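Local coordinates for 14-3-3 protein (Cryptosporidium parvum, PDB 3EFZ) that probably binds phosphoserine-containing partner proteins, as other members of the 14-3-3 family do, and so takes part in cell signalling, at residues L63-A68 with D129-M134; K50-S55 with R141-K146. One frame throughout, in Å; residues are numbered along the deposited sequence. Where two conformers were deposited one is given.

Contact 1. Residues L63-A68 with D129-M134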
loop_
_atom_site.group_PDB
_atom_site.type_symbol
_atom_site.label_atom_id
_atom_site.label_comp_id
_atom_site.label_asym_id
_atom_site.label_seq_id
_atom_site.Cartn_x
_atom_site.Cartn_y
_atom_site.Cartn_z
ATOM N N LEU B 63 3.265 -17.491 -6.556
ATOM C CA LEU B 63 2.193 -16.661 -6.008
ATOM C C LEU B 63 2.356 -16.392 -4.512
ATOM O O LEU B 63 1.952 -15.344 -4.024
ATOM C CB LEU B 63 0.805 -17.247 -6.289
ATOM C CG LEU B 63 0.279 -17.347 -7.732
ATOM C CD1 LEU B 63 -1.143 -17.874 -7.711
ATOM C CD2 LEU B 63 0.359 -16.005 -8.479
ATOM N N ILE B 64 2.940 -17.334 -3.781
ATOM C CA ILE B 64 3.164 -17.120 -2.358
ATOM C C ILE B 64 4.225 -16.028 -2.107
ATOM O O ILE B 64 4.128 -15.251 -1.150
ATOM C CB ILE B 64 3.465 -18.459 -1.604
ATOM C CG1 ILE B 64 3.216 -18.297 -0.103
ATOM C CG2 ILE B 64 4.862 -19.012 -1.928
ATOM C CD1 ILE B 64 1.776 -17.964 0.242
ATOM N N LEU B 65 5.209 -15.974 -2.999
ATOM C CA LEU B 65 6.335 -15.080 -2.881
ATOM C C LEU B 65 5.929 -13.678 -3.291
ATOM O O LEU B 65 6.421 -12.703 -2.708
ATOM C CB LEU B 65 7.489 -15.576 -3.746
ATOM C CG LEU B 65 8.183 -16.839 -3.235
ATOM C CD1 LEU B 65 9.073 -17.442 -4.321
ATOM C CD2 LEU B 65 8.961 -16.553 -1.961
ATOM N N LEU B 66 5.027 -13.606 -4.276
ATOM C CA LEU B 66 4.330 -12.373 -4.668
ATOM C C LEU B 66 3.509 -11.829 -3.501
ATOM O O LEU B 66 3.522 -10.629 -3.246
ATOM C CB LEU B 66 3.402 -12.607 -5.877
ATOM C CG LEU B 66 2.528 -11.453 -6.390
ATOM C CD1 LEU B 66 3.349 -10.218 -6.758
ATOM C CD2 LEU B 66 1.698 -11.893 -7.577
ATOM N N LEU B 67 2.782 -12.712 -2.822
ATOM C CA LEU B 67 2.011 -12.329 -1.649
ATOM C C LEU B 67 2.929 -11.810 -0.528
ATOM O O LEU B 67 2.621 -10.809 0.099
ATOM C CB LEU B 67 1.180 -13.506 -1.154
ATOM C CG LEU B 67 0.211 -13.248 0.014
ATOM C CD1 LEU B 67 -0.941 -12.390 -0.431
ATOM C CD2 LEU B 67 -0.294 -14.553 0.558
ATOM N N ALA B 68 4.043 -12.499 -0.282
ATOM C CA ALA B 68 5.005 -12.067 0.733
ATOM C C ALA B 68 5.484 -10.627 0.458
ATOM O O ALA B 68 5.514 -9.797 1.361
ATOM C CB ALA B 68 6.178 -13.032 0.805
ATOM N N ASP B 129 11.030 -17.507 5.556
ATOM C CA ASP B 129 11.740 -18.637 6.158
ATOM C C ASP B 129 11.509 -19.997 5.475
ATOM O O ASP B 129 12.460 -20.789 5.336
ATOM C CB ASP B 129 11.485 -18.689 7.659
ATOM C CG ASP B 129 12.289 -17.653 8.396
ATOM O OD1 ASP B 129 13.334 -17.233 7.849
ATOM O OD2 ASP B 129 11.899 -17.261 9.508
ATOM N N ASP B 130 10.272 -20.236 5.025
ATOM C CA ASP B 130 9.923 -21.485 4.334
ATOM C C ASP B 130 10.513 -21.577 2.923
ATOM O O ASP B 130 10.613 -22.668 2.361
ATOM C CB ASP B 130 8.397 -21.673 4.268
ATOM C CG ASP B 130 7.775 -21.965 5.628
ATOM O OD1 ASP B 130 8.458 -22.538 6.505
ATOM O OD2 ASP B 130 6.586 -21.625 5.818
ATOM N N ASN B 131 10.901 -20.434 2.362
ATOM C CA ASN B 131 11.368 -20.346 0.976
ATOM C C ASN B 131 12.788 -19.829 0.799
ATOM O O ASN B 131 13.307 -19.793 -0.327
ATOM C CB ASN B 131 10.412 -19.465 0.162
ATOM C CG ASN B 131 9.061 -20.118 -0.051
ATOM O OD1 ASN B 131 8.914 -20.968 -0.932
ATOM N ND2 ASN B 131 8.063 -19.723 0.748
ATOM N N LEU B 132 13.409 -19.430 1.900
ATOM C CA LEU B 132 14.742 -18.859 1.879
ATOM C C LEU B 132 15.716 -19.683 1.033
ATOM O O LEU B 132 16.429 -19.147 0.184
ATOM C CB LEU B 132 15.272 -18.706 3.313
ATOM C CG LEU B 132 16.533 -17.865 3.455
ATOM C CD1 LEU B 132 16.246 -16.482 2.909
ATOM C CD2 LEU B 132 16.972 -17.811 4.915
ATOM N N LEU B 133 15.716 -20.990 1.253
ATOM C CA LEU B 133 16.680 -21.881 0.604
ATOM C C LEU B 133 16.467 -22.033 -0.905
ATOM O O LEU B 133 17.388 -22.398 -1.637
ATOM C CB LEU B 133 16.683 -23.246 1.303
ATOM C CG LEU B 133 17.767 -23.529 2.351
ATOM C CD1 LEU B 133 18.148 -22.315 3.186
ATOM C CD2 LEU B 133 17.404 -24.728 3.228
ATOM N N MET B 134 15.258 -21.746 -1.364
ATOM C CA MET B 134 14.923 -21.843 -2.783
ATOM C C MET B 134 15.445 -20.628 -3.568
ATOM O O MET B 134 15.254 -20.541 -4.776
ATOM C CB MET B 134 13.414 -22.042 -2.978
#
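Leu65 lays its CD2 methyl over the flat of the Asn131 side-chain amide, nearly straight above CG, in the all-helical bundle of the 14-3-3 fold. The contact joins the first turns of helix 63-81 to the C-terminal part of helix 100-131. CD2 of Leu65 is 3.9 Å from Asn131 CB and 4.0 Å from Asn131 CG, so methyl and amide meet in van der Waals fashion. The CA atoms of Leu65 and Asn131 are 8.2 Å apart, a gap that the two side chains bridge between them. The CB of Leu65 does not aim straight at its partner; CG stands anti to the carbonyl carbon (chi1 -71°), and from there the branch carries CD2 across to the amide. Ile64 adds a looser touch on the same side of the amide plane, its CG2 methyl 4.2 Å from Asn131 ND2.

ND2 of Asn131 turns back to its own helix and donates a hydrogen bond to the carbonyl O of Ile127, one turn earlier, a bond that should limit rotation of the amide, whose flat side is turned to Leu65. Ile127 also packs against Ile64, while Ser56 and Tyr135 touch Leu65 from neighbouring loops. Thr53 of the second subunit packs on Ile64, so the Ile64 side of the contact is part of the dimer interface. With only 101 Å² buried in all, this is a small, partly buried junction rather than a tightly filled interface. Within residues 129-134, the backbone N of Met134 donates a hydrogen bond to the carbonyl O of Asn131 at 2.9 Å.

Contact 2. Residues K50-S55 with R141-K146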
loop_
_atom_site.group_PDB
_atom_site.type_symbol
_atom_site.label_atom_id
_atom_site.label_comp_id
_atom_site.label_asym_id
_atom_site.label_seq_id
_atom_site.Cartn_x
_atom_site.Cartn_y
_atom_site.Cartn_z
ATOM N N LYS B 50 9.962 -7.537 -7.403
ATOM C CA LYS B 50 10.855 -8.082 -8.426
ATOM C C LYS B 50 11.811 -9.118 -7.834
ATOM O O LYS B 50 11.871 -10.249 -8.310
ATOM C CB LYS B 50 11.664 -6.970 -9.103
ATOM C CG LYS B 50 10.982 -6.330 -10.265
ATOM C CD LYS B 50 11.877 -5.314 -10.977
ATOM C CE LYS B 50 12.620 -5.929 -12.172
ATOM N NZ LYS B 50 11.684 -6.514 -13.192
ATOM N N VAL B 51 12.548 -8.723 -6.796
ATOM C CA VAL B 51 13.496 -9.605 -6.126
ATOM C C VAL B 51 12.826 -10.878 -5.587
ATOM O O VAL B 51 13.265 -11.990 -5.893
ATOM C CB VAL B 51 14.324 -8.870 -5.006
ATOM C CG1 VAL B 51 15.268 -9.837 -4.300
ATOM C CG2 VAL B 51 15.137 -7.734 -5.596
ATOM N N LEU B 52 11.767 -10.727 -4.793
ATOM C CA LEU B 52 11.119 -11.900 -4.169
ATOM C C LEU B 52 10.582 -12.913 -5.184
ATOM O O LEU B 52 10.442 -14.107 -4.898
ATOM C CB LEU B 52 9.991 -11.455 -3.235
ATOM C CG LEU B 52 10.445 -10.818 -1.910
ATOM C CD1 LEU B 52 9.241 -10.487 -1.037
ATOM C CD2 LEU B 52 11.405 -11.730 -1.139
ATOM N N THR B 53 10.332 -12.420 -6.385
ATOM C CA THR B 53 9.480 -13.067 -7.351
ATOM C C THR B 53 10.317 -13.531 -8.573
ATOM O O THR B 53 9.994 -14.540 -9.219
ATOM C CB THR B 53 8.350 -12.054 -7.699
ATOM O OG1 THR B 53 7.066 -12.551 -7.287
ATOM C CG2 THR B 53 8.372 -11.614 -9.110
ATOM N N GLU B 54 11.404 -12.816 -8.861
ATOM C CA GLU B 54 12.266 -13.143 -10.005
ATOM C C GLU B 54 13.627 -13.706 -9.593
ATOM O O GLU B 54 14.357 -14.198 -10.436
ATOM C CB GLU B 54 12.437 -11.926 -10.925
ATOM C CG GLU B 54 11.107 -11.423 -11.468
ATOM C CD GLU B 54 11.185 -10.120 -12.234
ATOM O OE1 GLU B 54 12.233 -9.446 -12.207
ATOM O OE2 GLU B 54 10.164 -9.766 -12.865
ATOM N N SER B 55 13.961 -13.643 -8.304
ATOM C CA SER B 55 15.248 -14.179 -7.837
ATOM C C SER B 55 15.182 -15.662 -7.449
ATOM O O SER B 55 16.208 -16.311 -7.319
ATOM C CB SER B 55 15.840 -13.342 -6.694
ATOM O OG SER B 55 16.213 -12.062 -7.157
ATOM N N ARG B 141 19.235 -14.042 -0.841
ATOM C CA ARG B 141 19.086 -14.534 0.536
ATOM C C ARG B 141 19.352 -13.423 1.526
ATOM O O ARG B 141 18.624 -13.280 2.495
ATOM C CB ARG B 141 20.003 -15.725 0.818
ATOM C CG ARG B 141 19.520 -17.010 0.210
ATOM C CD ARG B 141 20.386 -18.175 0.679
ATOM N NE ARG B 141 20.097 -19.399 -0.047
ATOM C CZ ARG B 141 20.653 -20.583 0.209
ATOM N NH1 ARG B 141 21.531 -20.724 1.213
ATOM N NH2 ARG B 141 20.318 -21.624 -0.529
ATOM N N ALA B 142 20.401 -12.640 1.283
ATOM C CA ALA B 142 20.713 -11.492 2.129
ATOM C C ALA B 142 19.564 -10.479 2.062
ATOM O O ALA B 142 19.183 -9.910 3.075
ATOM C CB ALA B 142 22.059 -10.853 1.717
ATOM N N PHE B 143 19.007 -10.290 0.867
ATOM C CA PHE B 143 17.865 -9.412 0.672
ATOM C C PHE B 143 16.689 -9.775 1.600
ATOM O O PHE B 143 16.129 -8.904 2.258
ATOM C CB PHE B 143 17.439 -9.414 -0.806
ATOM C CG PHE B 143 16.211 -8.581 -1.091
ATOM C CD1 PHE B 143 16.332 -7.293 -1.591
ATOM C CD2 PHE B 143 14.933 -9.085 -0.852
ATOM C CE1 PHE B 143 15.187 -6.512 -1.872
ATOM C CE2 PHE B 143 13.796 -8.310 -1.120
ATOM C CZ PHE B 143 13.930 -7.028 -1.629
ATOM N N CYS B 144 16.305 -11.054 1.623
ATOM C CA CYS B 144 15.229 -11.542 2.492
ATOM C C CYS B 144 15.512 -11.381 4.001
ATOM O O CYS B 144 14.606 -11.089 4.784
ATOM C CB CYS B 144 14.932 -13.007 2.181
ATOM S SG CYS B 144 14.363 -13.315 0.511
ATOM N N ILE B 145 16.768 -11.568 4.403
ATOM C CA ILE B 145 17.164 -11.476 5.809
ATOM C C ILE B 145 17.180 -10.004 6.285
ATOM O O ILE B 145 16.754 -9.702 7.410
ATOM C CB ILE B 145 18.507 -12.222 6.035
ATOM C CG1 ILE B 145 18.309 -13.725 5.782
ATOM C CG2 ILE B 145 19.102 -11.958 7.445
ATOM C CD1 ILE B 145 19.615 -14.509 5.565
ATOM N N LYS B 146 17.645 -9.091 5.429
ATOM C CA LYS B 146 17.520 -7.663 5.716
ATOM C C LYS B 146 16.040 -7.274 5.915
ATOM O O LYS B 146 15.699 -6.526 6.844
ATOM C CB LYS B 146 18.134 -6.799 4.602
ATOM C CG LYS B 146 17.584 -5.391 4.636
ATOM C CD LYS B 146 17.916 -4.544 3.449
ATOM C CE LYS B 146 17.179 -3.222 3.552
ATOM N NZ LYS B 146 15.783 -3.309 3.082
#
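Val51 presses its CG1 methyl onto one face of the Phe143 ring, a CH-pi contact between two helices of the 14-3-3 bundle. CG1 of Val51 lies 3.6 Å from the centroid of the Phe143 ring and only 14° off the ring normal, practically over the centre. This is the tight part of the contact: Val51 and Phe143 reach out from opposite directions, with CG1 of Val51 (chi1 178°) and CG of Phe143 (chi1 177°) each anti to the backbone N. CG2 of Val51 also reaches the ring, 3.9 Å from Phe143 CE1. The axes of segments 50-54 and 141-146 approach to 10.5 Å. Leu52 comes in at the ring edge instead, its CD2 4.2 Å from Phe143 CE2, and the same methyl packs against the sulfur of buried Cys144. Leu194 of helix 193-207 also packs on Phe143.

Lys50 and Glu54 form the solvent side. One turn apart, they pair with each other and do not touch residues 141-146. Lys50 NZ approaches the syn side of the Glu54 carboxylate and closes a salt bridge to OE1 of Glu54 at 3.1 Å.

How the contacts relate
Contacts 1 and 2 are neighbours, their centres 9 Å apart, and both are partly buried, contact 1 lying farther from the middle of the chain. They hold different helices, but consecutive ones: helices 32-54 and 63-81 supply one side of each pair, helices 100-131 and 138-158 the other, with contact 1 nested inside the chain loop closed by contact 2. Contact 1 has more residues at the subunit interface, which contact 2 also reaches through Thr53. In contact 1 methyls meet an amide, whereas contact 2 buries more surface around an aromatic ring and a sulfur. The two also touch directly, Leu132 CD1 lying 3.8 Å from Cys144 CB, and Leu133 O receives a weak hydrogen bond from Arg141 NH2.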